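PDB 3MBH: putative phosphomethylpyrimidine kinase from Bacteroides thetaiotaomicron, which binds pyridoxal and is probably an ATP-dependent pyridoxal kinase of the ribokinase superfamily. Local coordinates for residues 41-45 with 58-64; 207-211 with 286-290. One frame throughout, in Å; residues are numbered along the deposited sequence. Where two conformers were deposited one is given.

Contact 1 of 2, residues 41-45 with 58-64; sequences LPTAV and LDLTDEM
Val45 and Leu58 form the hydrogen-bonded pair of the small antiparallel hairpin made by strands 44-46 and 57-59, at one end of the ribokinase-like sheet, where 44-46 pairs with strand 9-17. Val45 N gives its hydrogen to Leu58 O at 2.8 Å, and Leu58 N returns one to Val45 O. Ala44 and Asp59 follow as a non-hydrogen-bonded pair, where Ala44 CA sits 3.0 Å from Leu58 O in a CA-H...O contact. One step on, Leu60 N reaches Thr43 O at 3.1 Å, but from 45° out of the carbonyl plane, as the chain leaves the strand. Thr43 O also accepts from Gln91, while Thr43 OG1 bonds Tyr85 O.

Apolar packing centres on Leu60. CG anti to the carbonyl carbon (chi1 -65°) and CD1 extended beyond it bring that methyl across to Pro42 CB at 3.8 Å and to Val45 CG2. CD1 also covers Pro42 O, a buried carbonyl oxygen with no polar partner in the model. In the conformer given for the selenomethionine Met64, opening helix 64-73, CG is 3.6 Å from Pro42 O. Leu58 packs on Leu60 of the second subunit, and Leu60 on Leu58 of that subunit, so the hairpin also belongs to a subunit interface.

Polar groups within 59-64 shape the turn after the strand. Leu60 O accepts from both Glu63 N and Met64 N. Asp59, whose OD2 pairs with Arg90, forms an Asx turn: its OD1 takes Thr61 N at 2.9 Å from above the carboxylate plane.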
loop_
_atom_site.group_PDB
_atom_site.type_symbol
_atom_site.label_atom_id
_atom_site.label_comp_id
_atom_site.label_asym_id
_atom_site.label_seq_id
_atom_site.Cartn_x
_atom_site.Cartn_y
_atom_site.Cartn_z
ATOM N N LEU A 41 -28.882 -6.877 -12.161
ATOM C CA LEU A 41 -30.232 -7.031 -12.709
ATOM C C LEU A 41 -30.379 -5.902 -13.727
ATOM O O LEU A 41 -30.802 -4.823 -13.385
ATOM C CB LEU A 41 -31.295 -6.882 -11.638
ATOM C CG LEU A 41 -32.740 -7.166 -12.084
ATOM C CD1 LEU A 41 -32.842 -8.575 -12.668
ATOM C CD2 LEU A 41 -33.700 -6.949 -10.897
ATOM N N PRO A 42 -29.999 -6.156 -14.984
ATOM C CA PRO A 42 -29.863 -5.101 -15.957
ATOM C C PRO A 42 -31.216 -4.590 -16.465
ATOM O O PRO A 42 -32.102 -5.385 -16.738
ATOM C CB PRO A 42 -29.049 -5.767 -17.082
ATOM C CG PRO A 42 -29.418 -7.236 -16.973
ATOM C CD PRO A 42 -29.566 -7.470 -15.511
ATOM N N THR A 43 -31.374 -3.263 -16.509
ATOM C CA THR A 43 -32.646 -2.612 -16.830
ATOM C C THR A 43 -32.795 -2.329 -18.320
ATOM O O THR A 43 -33.930 -2.152 -18.817
ATOM C CB THR A 43 -32.783 -1.324 -16.042
ATOM O OG1 THR A 43 -31.674 -0.458 -16.371
ATOM C CG2 THR A 43 -32.793 -1.628 -14.453
ATOM N N ALA A 44 -31.662 -2.285 -19.010
ATOM C CA ALA A 44 -31.581 -1.872 -20.407
ATOM C C ALA A 44 -30.166 -2.130 -20.886
ATOM O O ALA A 44 -29.256 -2.193 -20.076
ATOM C CB ALA A 44 -31.918 -0.379 -20.604
ATOM N N VAL A 45 -30.005 -2.242 -22.195
ATOM C CA VAL A 45 -28.705 -2.255 -22.859
ATOM C C VAL A 45 -28.559 -1.071 -23.798
ATOM O O VAL A 45 -29.414 -0.844 -24.648
ATOM C CB VAL A 45 -28.478 -3.561 -23.591
ATOM C CG1 VAL A 45 -27.174 -3.504 -24.457
ATOM C CG2 VAL A 45 -28.325 -4.636 -22.529
ATOM N N LEU A 58 -32.038 -0.992 -25.783
ATOM C CA LEU A 58 -32.845 -2.180 -25.652
ATOM C C LEU A 58 -33.390 -2.248 -24.193
ATOM O O LEU A 58 -32.626 -2.394 -23.220
ATOM C CB LEU A 58 -32.031 -3.432 -25.959
ATOM C CG LEU A 58 -32.816 -4.757 -25.891
ATOM C CD1 LEU A 58 -33.914 -4.915 -26.980
ATOM C CD2 LEU A 58 -31.829 -5.898 -25.929
ATOM N N ASP A 59 -34.707 -2.237 -24.099
ATOM C CA ASP A 59 -35.459 -2.231 -22.844
ATOM C C ASP A 59 -35.459 -3.649 -22.358
ATOM O O ASP A 59 -35.915 -4.525 -23.070
ATOM C CB ASP A 59 -36.919 -1.786 -23.159
ATOM C CG ASP A 59 -37.877 -1.871 -21.932
ATOM O OD1 ASP A 59 -37.469 -2.130 -20.781
ATOM O OD2 ASP A 59 -39.088 -1.624 -22.141
ATOM N N LEU A 60 -34.985 -3.900 -21.156
ATOM C CA LEU A 60 -34.964 -5.288 -20.648
ATOM C C LEU A 60 -36.090 -5.622 -19.626
ATOM O O LEU A 60 -35.984 -6.644 -18.888
ATOM C CB LEU A 60 -33.588 -5.628 -20.069
ATOM C CG LEU A 60 -32.393 -5.657 -21.046
ATOM C CD1 LEU A 60 -31.120 -5.835 -20.214
ATOM C CD2 LEU A 60 -32.558 -6.757 -22.093
ATOM N N THR A 61 -37.141 -4.789 -19.605
ATOM C CA THR A 61 -38.253 -4.928 -18.658
ATOM C C THR A 61 -38.751 -6.362 -18.612
ATOM O O THR A 61 -38.895 -6.926 -17.533
ATOM C CB THR A 61 -39.456 -4.000 -18.996
ATOM O OG1 THR A 61 -39.001 -2.637 -19.028
ATOM C CG2 THR A 61 -40.673 -4.165 -17.974
ATOM N N ASP A 62 -38.994 -6.945 -19.780
ATOM C CA ASP A 62 -39.547 -8.267 -19.784
ATOM C C ASP A 62 -38.586 -9.416 -19.452
ATOM O O ASP A 62 -39.049 -10.521 -19.166
ATOM C CB ASP A 62 -40.271 -8.504 -21.072
ATOM C CG ASP A 62 -41.445 -7.528 -21.245
ATOM O OD1 ASP A 62 -42.189 -7.305 -20.267
ATOM O OD2 ASP A 62 -41.586 -6.966 -22.356
ATOM N N GLU A 63 -37.283 -9.164 -19.442
ATOM C CA GLU A 63 -36.345 -10.185 -18.986
ATOM C C GLU A 63 -36.181 -10.188 -17.463
ATOM O O GLU A 63 -35.838 -11.218 -16.885
ATOM C CB GLU A 63 -35.001 -9.994 -19.639
ATOM C CG GLU A 63 -34.083 -11.211 -19.570
ATOM C CD GLU A 63 -34.640 -12.461 -20.283
ATOM O OE1 GLU A 63 -35.483 -12.324 -21.198
ATOM O OE2 GLU A 63 -34.219 -13.589 -19.915
HETATM N N MSE A 64 -36.432 -9.060 -16.817
HETATM C CA MSE A 64 -36.170 -8.912 -15.388
HETATM C C MSE A 64 -36.977 -9.904 -14.523
HETATM O O MSE A 64 -36.420 -10.554 -13.641
HETATM C CB MSE A 64 -36.392 -7.447 -14.937
HETATM C CG MSE A 64 -35.347 -6.462 -15.494
HETATM SE SE MSE A 64 -35.729 -4.568 -15.255
HETATM C CE MSE A 64 -37.594 -4.706 -15.562
#

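Contact 2 of 2, residues 207-211 with 286-290; sequences RYWKV and ASYEL
Lys210 and Tyr288 form a hydrogen-bonded antiparallel pair where strand 288-290, near the C-terminus, joins strand 207-213 at the end of the sheet. Their side chains run alongside, pointing the same way. Lys210 is extended throughout, whereas Tyr288 has CG between its backbone N and carbonyl carbon (chi1 62°), which swings the ring across to its neighbour: Lys210 CB lies over one face, offset toward the rim, and Tyr288 OH comes to 3.2 Å from Lys210 CD. A water joins Tyr288 OH to Lys210 NZ, whose salt bridge is with Asp164. In the backbone, Lys210 N gives its hydrogen to Tyr288 O at 2.8 Å and Tyr288 N to Lys210 O.

Leu290 shares this side of the sheet, its CD1 3.9 Å from Lys210 CB and its CB against Tyr208 CB. Leu290 N also bonds Tyr208 O.

On the other side, Glu289 crosses Trp209 obliquely. Glu289 CB makes an off-centre CH-pi contact, 4.2 Å from the centroid of the indole six-membered ring. Farther out, Glu289 OE2 lies 3.5 Å from Arg207 CG, near the guanidinium plane but 4.1 Å from Arg207 NE, too far for a salt bridge; carboxylate and guanidinium planes stand 60° apart. Water mediates instead, accepting from Arg207 NE and donating to Glu289 OE1. A second water accepts from Tyr208 N and donates to Glu289 OE2.

Helix 241-257 packs on Trp209 and Val211, while helix 164-176 meets Tyr208 and Leu290. Strand 195-202 pairs with the far edge of 207-213, and Arg257 of the third subunit bonds Ser287 O and packs on Trp209.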
loop_
_atom_site.group_PDB
_atom_site.type_symbol
_atom_site.label_atom_id
_atom_site.label_comp_id
_atom_site.label_asym_id
_atom_site.label_seq_id
_atom_site.Cartn_x
_atom_site.Cartn_y
_atom_site.Cartn_z
ATOM N N ARG A 207 -30.120 14.152 12.260
ATOM C CA ARG A 207 -29.001 15.045 11.949
ATOM C C ARG A 207 -29.000 15.437 10.467
ATOM O O ARG A 207 -29.389 14.651 9.614
ATOM C CB ARG A 207 -27.649 14.409 12.360
ATOM C CG ARG A 207 -27.477 14.232 13.846
ATOM C CD ARG A 207 -26.076 13.814 14.167
ATOM N NE ARG A 207 -25.842 13.575 15.584
ATOM C CZ ARG A 207 -26.097 12.422 16.214
ATOM N NH1 ARG A 207 -26.631 11.365 15.595
ATOM N NH2 ARG A 207 -25.805 12.316 17.490
ATOM N N TYR A 208 -28.551 16.665 10.208
ATOM C CA TYR A 208 -28.430 17.268 8.876
ATOM C C TYR A 208 -26.975 17.589 8.588
ATOM O O TYR A 208 -26.289 18.141 9.446
ATOM C CB TYR A 208 -29.215 18.590 8.829
ATOM C CG TYR A 208 -30.696 18.430 8.985
ATOM C CD1 TYR A 208 -31.297 18.384 10.261
ATOM C CD2 TYR A 208 -31.525 18.377 7.865
ATOM C CE1 TYR A 208 -32.667 18.222 10.393
ATOM C CE2 TYR A 208 -32.873 18.228 8.000
ATOM C CZ TYR A 208 -33.444 18.127 9.254
ATOM O OH TYR A 208 -34.814 17.985 9.316
ATOM N N TRP A 209 -26.507 17.289 7.389
ATOM C CA TRP A 209 -25.126 17.465 7.006
ATOM C C TRP A 209 -25.013 18.235 5.730
ATOM O O TRP A 209 -25.850 18.106 4.868
ATOM C CB TRP A 209 -24.471 16.101 6.772
ATOM C CG TRP A 209 -24.544 15.239 7.949
ATOM C CD1 TRP A 209 -25.485 14.296 8.209
ATOM C CD2 TRP A 209 -23.682 15.280 9.091
ATOM N NE1 TRP A 209 -25.263 13.741 9.453
ATOM C CE2 TRP A 209 -24.132 14.304 9.989
ATOM C CE3 TRP A 209 -22.555 16.025 9.424
ATOM C CZ2 TRP A 209 -23.510 14.074 11.222
ATOM C CZ3 TRP A 209 -21.943 15.788 10.641
ATOM C CH2 TRP A 209 -22.440 14.829 11.532
ATOM N N LYS A 210 -23.916 18.952 5.572
ATOM C CA LYS A 210 -23.584 19.597 4.329
ATOM C C LYS A 210 -22.085 19.455 4.007
ATOM O O LYS A 210 -21.221 19.527 4.898
ATOM C CB LYS A 210 -23.960 21.072 4.448
ATOM C CG LYS A 210 -23.575 21.980 3.267
ATOM C CD LYS A 210 -24.036 23.427 3.557
ATOM C CE LYS A 210 -23.627 24.447 2.498
ATOM N NZ LYS A 210 -24.179 25.841 2.806
ATOM N N VAL A 211 -21.766 19.311 2.743
ATOM C CA VAL A 211 -20.370 19.325 2.323
ATOM C C VAL A 211 -20.280 20.113 1.029
ATOM O O VAL A 211 -21.153 20.007 0.196
ATOM C CB VAL A 211 -19.826 17.889 2.219
ATOM C CG1 VAL A 211 -20.611 17.068 1.237
ATOM C CG2 VAL A 211 -18.354 17.876 1.915
ATOM N N ALA A 286 -14.601 16.834 5.665
ATOM C CA ALA A 286 -15.047 18.139 5.197
ATOM C C ALA A 286 -16.559 18.375 5.525
ATOM O O ALA A 286 -17.002 19.501 5.664
ATOM C CB ALA A 286 -14.779 18.234 3.748
ATOM N N SER A 287 -17.329 17.319 5.702
ATOM C CA SER A 287 -18.750 17.443 6.038
ATOM C C SER A 287 -19.010 18.128 7.398
ATOM O O SER A 287 -18.224 18.023 8.362
ATOM C CB SER A 287 -19.414 16.048 5.974
ATOM O OG SER A 287 -18.667 15.131 6.729
ATOM N N TYR A 288 -20.080 18.898 7.464
ATOM C CA TYR A 288 -20.430 19.508 8.707
ATOM C C TYR A 288 -21.879 19.528 8.982
ATOM O O TYR A 288 -22.737 19.497 8.069
ATOM C CB TYR A 288 -19.817 20.901 8.842
ATOM C CG TYR A 288 -20.253 21.880 7.821
ATOM C CD1 TYR A 288 -19.645 21.912 6.581
ATOM C CD2 TYR A 288 -21.233 22.806 8.114
ATOM C CE1 TYR A 288 -20.040 22.826 5.599
ATOM C CE2 TYR A 288 -21.642 23.763 7.157
ATOM C CZ TYR A 288 -21.027 23.764 5.903
ATOM O OH TYR A 288 -21.407 24.685 4.948
ATOM N N GLU A 289 -22.156 19.580 10.269
ATOM C CA GLU A 289 -23.532 19.394 10.720
ATOM C C GLU A 289 -24.227 20.736 10.609
ATOM O O GLU A 289 -23.628 21.744 10.954
ATOM C CB GLU A 289 -23.571 18.845 12.165
ATOM C CG GLU A 289 -24.974 18.737 12.707
ATOM C CD GLU A 289 -25.131 17.826 13.937
ATOM O OE1 GLU A 289 -24.146 17.484 14.593
ATOM O OE2 GLU A 289 -26.283 17.451 14.218
ATOM N N LEU A 290 -25.437 20.747 10.052
ATOM C CA LEU A 290 -26.347 21.906 10.110
ATOM C C LEU A 290 -27.216 21.737 11.340
ATOM O O LEU A 290 -28.054 20.845 11.410
ATOM C CB LEU A 290 -27.219 22.013 8.854
ATOM C CG LEU A 290 -26.436 22.070 7.545
ATOM C CD1 LEU A 290 -27.315 21.789 6.340
ATOM C CD2 LEU A 290 -25.720 23.430 7.440
HETATM O O HOH W 1 -25.421 16.011 16.694
HETATM O O HOH W 2 -28.135 18.620 12.480
HETATM O O HOH W 3 -23.614 26.689 5.893
#

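Both contacts are antiparallel pairings in the same mixed sheet, on opposite sides of the chain's centre: their own centres are 37 Å apart and their nearest atoms about 27 Å, so they do not touch. Contact 1 lies close to the pyridoxal pocket without lining it. The side chain of Ala44 is about 7 Å from the ligand, and the chain continues directly from 41-45 to the pocket residues Leu46, His49, Thr50 and Gln51. Contact 2 lies away from the annotated sites. Each contact also meets a different neighbouring copy, the second subunit at 41-45 with 58-64 and the third at 207-211 with 286-290.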